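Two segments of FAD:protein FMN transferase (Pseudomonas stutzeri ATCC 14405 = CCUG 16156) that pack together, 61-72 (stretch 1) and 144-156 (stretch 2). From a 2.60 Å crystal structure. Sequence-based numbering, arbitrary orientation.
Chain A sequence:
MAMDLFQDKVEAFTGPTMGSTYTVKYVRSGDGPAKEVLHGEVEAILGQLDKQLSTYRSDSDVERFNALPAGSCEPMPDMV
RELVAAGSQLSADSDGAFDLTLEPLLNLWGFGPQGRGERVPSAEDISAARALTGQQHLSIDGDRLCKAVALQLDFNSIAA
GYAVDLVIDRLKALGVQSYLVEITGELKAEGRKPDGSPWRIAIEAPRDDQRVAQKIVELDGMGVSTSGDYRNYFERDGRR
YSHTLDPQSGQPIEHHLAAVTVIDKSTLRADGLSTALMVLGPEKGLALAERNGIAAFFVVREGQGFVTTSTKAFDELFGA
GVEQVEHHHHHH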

# COMPACT_ATOMS: atom_id res chain seq x y z
N ASP A 61 4.91 7.12 17.60
CA ASP A 61 6.32 6.78 17.63
C ASP A 61 7.04 7.38 16.42
O ASP A 61 8.05 8.07 16.55
CB ASP A 61 6.48 5.29 17.77
CG ASP A 61 5.94 4.80 19.11
OD1 ASP A 61 6.64 4.93 20.14
OD2 ASP A 61 4.79 4.34 19.16
N VAL A 62 6.46 7.19 15.25
CA VAL A 62 7.09 7.76 14.08
C VAL A 62 7.16 9.25 14.22
O VAL A 62 8.14 9.78 13.83
CB VAL A 62 6.40 7.35 12.77
CG1 VAL A 62 5.01 7.90 12.68
CG2 VAL A 62 7.15 7.89 11.58
N GLU A 63 6.17 9.93 14.80
CA GLU A 63 6.30 11.42 14.98
C GLU A 63 7.33 11.86 16.00
O GLU A 63 7.90 12.95 15.85
CB GLU A 63 4.98 12.13 15.29
CG GLU A 63 4.10 12.36 14.05
CD GLU A 63 4.64 13.39 13.05
OE1 GLU A 63 4.56 14.58 13.35
OE2 GLU A 63 5.07 13.01 11.93
N ARG A 64 7.56 11.03 17.01
CA ARG A 64 8.65 11.27 17.92
C ARG A 64 10.00 11.19 17.17
O ARG A 64 10.83 12.08 17.31
CB ARG A 64 8.57 10.27 19.06
CG ARG A 64 9.51 10.56 20.21
CD ARG A 64 9.43 9.51 21.28
NE ARG A 64 10.21 8.30 20.93
CZ ARG A 64 9.71 7.09 20.69
NH1 ARG A 64 8.39 6.91 20.72
NH2 ARG A 64 10.54 6.08 20.39
N PHE A 65 10.18 10.14 16.36
CA PHE A 65 11.35 10.01 15.44
C PHE A 65 11.49 11.17 14.45
O PHE A 65 12.57 11.71 14.25
CB PHE A 65 11.29 8.72 14.65
CG PHE A 65 12.53 8.45 13.87
CD1 PHE A 65 13.69 8.10 14.53
CD2 PHE A 65 12.54 8.60 12.50
CE1 PHE A 65 14.85 7.89 13.84
CE2 PHE A 65 13.70 8.39 11.80
CZ PHE A 65 14.85 8.04 12.46
N ASN A 66 10.39 11.57 13.86
CA ASN A 66 10.42 12.67 12.88
C ASN A 66 10.80 14.00 13.47
O ASN A 66 11.35 14.82 12.77
CB ASN A 66 9.06 12.82 12.14
CG ASN A 66 8.79 11.68 11.21
OD1 ASN A 66 9.61 10.78 10.99
ND2 ASN A 66 7.59 11.68 10.69
N ALA A 67 10.51 14.22 14.75
CA ALA A 67 10.87 15.51 15.37
C ALA A 67 12.36 15.67 15.63
O ALA A 67 12.84 16.78 15.70
CB ALA A 67 10.09 15.72 16.62
N LEU A 68 13.09 14.56 15.74
CA LEU A 68 14.48 14.59 16.07
C LEU A 68 15.36 15.22 14.99
O LEU A 68 14.98 15.32 13.86
CB LEU A 68 14.95 13.17 16.36
CG LEU A 68 14.88 12.57 17.78
CD1 LEU A 68 13.89 13.18 18.77
CD2 LEU A 68 14.64 11.08 17.70
N PRO A 69 16.54 15.71 15.38
CA PRO A 69 17.47 16.36 14.47
C PRO A 69 18.41 15.37 13.80
O PRO A 69 18.63 14.28 14.32
CB PRO A 69 18.28 17.22 15.43
CG PRO A 69 18.42 16.35 16.62
CD PRO A 69 17.04 15.79 16.78
N ALA A 70 19.04 15.80 12.73
CA ALA A 70 20.10 15.01 12.10
C ALA A 70 21.09 14.41 13.07
O ALA A 70 21.42 15.01 14.06
CB ALA A 70 20.87 15.86 11.12
N GLY A 71 21.58 13.23 12.74
CA GLY A 71 22.51 12.51 13.63
C GLY A 71 21.91 11.68 14.74
O GLY A 71 22.65 10.96 15.37
N SER A 72 20.60 11.74 14.95
CA SER A 72 19.96 11.01 16.03
C SER A 72 19.84 9.52 15.77
O SER A 72 19.57 9.14 14.66
CB SER A 72 18.56 11.55 16.29
OG SER A 72 18.66 12.84 16.89
N ARG A 144 17.42 0.46 17.71
CA ARG A 144 17.37 1.90 17.39
C ARG A 144 17.22 2.13 15.88
O ARG A 144 17.70 1.30 15.11
CB ARG A 144 18.62 2.61 17.92
CG ARG A 144 18.73 2.64 19.44
CD ARG A 144 20.11 2.24 19.96
NE ARG A 144 21.08 3.34 19.91
CZ ARG A 144 22.21 3.38 19.17
NH1 ARG A 144 22.55 2.36 18.37
NH2 ARG A 144 23.01 4.46 19.23
N LEU A 145 16.53 3.22 15.50
CA LEU A 145 16.52 3.73 14.14
C LEU A 145 17.41 4.92 14.13
O LEU A 145 17.23 5.78 14.96
CB LEU A 145 15.18 4.30 13.75
CG LEU A 145 14.18 3.63 12.85
CD1 LEU A 145 13.19 4.65 12.35
CD2 LEU A 145 14.92 2.96 11.71
N CYS A 146 18.29 5.04 13.13
CA CYS A 146 19.20 6.16 13.06
C CYS A 146 18.93 6.99 11.84
O CYS A 146 18.50 6.47 10.79
CB CYS A 146 20.61 5.66 13.07
SG CYS A 146 20.87 4.75 14.60
N LYS A 147 19.16 8.29 11.97
CA LYS A 147 19.04 9.16 10.83
C LYS A 147 20.22 10.10 10.70
O LYS A 147 20.53 10.83 11.64
CB LYS A 147 17.73 9.92 10.87
CG LYS A 147 17.56 10.95 11.95
CD LYS A 147 16.08 11.18 12.11
CE LYS A 147 15.73 12.61 12.36
NZ LYS A 147 14.27 12.80 12.43
N ALA A 148 20.85 10.10 9.51
CA ALA A 148 22.00 10.93 9.22
C ALA A 148 21.68 12.35 8.77
O ALA A 148 22.54 13.21 8.84
CB ALA A 148 22.85 10.28 8.21
N VAL A 149 20.46 12.60 8.30
CA VAL A 149 19.94 13.92 7.99
C VAL A 149 18.61 14.08 8.73
O VAL A 149 18.11 13.13 9.26
CB VAL A 149 19.72 14.10 6.43
CG1 VAL A 149 20.93 13.66 5.60
CG2 VAL A 149 18.48 13.39 5.95
N ALA A 150 17.98 15.26 8.71
CA ALA A 150 16.68 15.45 9.42
C ALA A 150 15.52 14.77 8.73
O ALA A 150 14.58 15.47 8.33
CB ALA A 150 16.32 16.94 9.63
N LEU A 151 15.57 13.44 8.67
CA LEU A 151 14.51 12.63 8.00
C LEU A 151 13.14 12.70 8.64
O LEU A 151 12.98 12.67 9.87
CB LEU A 151 14.89 11.13 7.93
CG LEU A 151 16.10 10.74 7.05
CD1 LEU A 151 16.33 9.24 7.09
CD2 LEU A 151 15.94 11.21 5.62
N GLN A 152 12.15 12.76 7.78
CA GLN A 152 10.80 12.53 8.24
C GLN A 152 10.19 11.36 7.47
O GLN A 152 10.12 11.38 6.24
CB GLN A 152 10.03 13.81 8.12
CG GLN A 152 10.74 14.92 8.86
CD GLN A 152 9.80 16.07 9.14
OE1 GLN A 152 9.39 16.81 8.22
NE2 GLN A 152 9.41 16.22 10.41
N LEU A 153 9.81 10.33 8.22
CA LEU A 153 9.24 9.13 7.68
C LEU A 153 7.76 9.21 7.49
O LEU A 153 7.08 10.00 8.13
CB LEU A 153 9.57 7.97 8.57
CG LEU A 153 11.08 7.75 8.81
CD1 LEU A 153 11.35 6.45 9.54
CD2 LEU A 153 11.85 7.81 7.52
N ASP A 154 7.29 8.43 6.53
CA ASP A 154 5.85 8.25 6.21
C ASP A 154 5.67 6.81 5.70
O ASP A 154 6.32 6.38 4.75
CB ASP A 154 5.35 9.25 5.15
CG ASP A 154 3.82 9.25 5.00
OD1 ASP A 154 3.15 10.33 5.00
OD2 ASP A 154 3.28 8.15 4.92
N PHE A 155 4.74 6.09 6.30
CA PHE A 155 4.63 4.70 6.05
C PHE A 155 3.42 4.36 5.19
O PHE A 155 3.11 3.18 5.00
CB PHE A 155 4.58 3.95 7.43
CG PHE A 155 5.94 3.84 8.09
CD1 PHE A 155 6.91 2.96 7.59
CD2 PHE A 155 6.24 4.63 9.17
CE1 PHE A 155 8.16 2.91 8.16
CE2 PHE A 155 7.48 4.58 9.75
CZ PHE A 155 8.46 3.72 9.25
N ASN A 156 2.74 5.38 4.66
CA ASN A 156 1.41 5.21 4.05
C ASN A 156 1.47 4.35 2.82
O ASN A 156 0.55 3.65 2.54
CB ASN A 156 0.71 6.55 3.72
CG ASN A 156 -0.37 6.96 4.73
OD1 ASN A 156 -1.04 6.15 5.34
ND2 ASN A 156 -0.57 8.24 4.83

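Hydrogen bonds involving side chains hold Phe-65, Asn-66 and Leu-68 against stretch 2. Lys-147 is central. Lys-147 NZ donates to Phe-65 O at 2.7 Å and to Leu-68 O at 3.0 Å. Lys-147 NZ also donates to Leu-151 O, 2.9 Å away within its own stretch. One ammonium group thus ties together three carbonyls from both segments, and no acidic side chain takes part.

Asn-66 pairs with the backbone of Leu-153 through both ends of its amide. Leu-153 N donates to Asn-66 OD1 at 2.8 Å, and Asn-66 ND2 donates to Leu-153 O at 3.1 Å. Asn-66 ND2 also reaches Glu-63 OE2 at 3.1 Å, so both amide hydrogens can be used. A weak bond of 3.4 Å runs from Gln-152 NE2 to Asn-66 O.

Backbone bonds join the loop after the helix to the strand at 144-147. Lys-147 N donates to Ser-72 O at 2.9 Å with a nearly straight angle of 167°. Gly-71 N lies 2.8 Å from Lys-147 O, but the angle of 126° makes this bond weak. Ser-72 O also receives a CA-H...O contact from Cys-146 CA at 3.4 Å. Gly-71 sits in a type II turn from Pro-69 to Ser-72, and its phi of 85° and psi of -7° suit glycine.

The ring of Phe-65 is covered on both faces. Lys-147 NZ makes a cation-pi contact on one, 4.6 Å from the ring centroid. Leu-145 CD1 makes a CH-pi contact on the opposite face, 3.7 Å from the centroid.

Apolar contacts extend the packing. Phe-65 CE2 meets Leu-153 CD1 at 3.8 Å. Val-62 CG2 lies 3.9 Å from Leu-153 CB and 3.8 Å from Phe-155 CE2, at the edge of that ring.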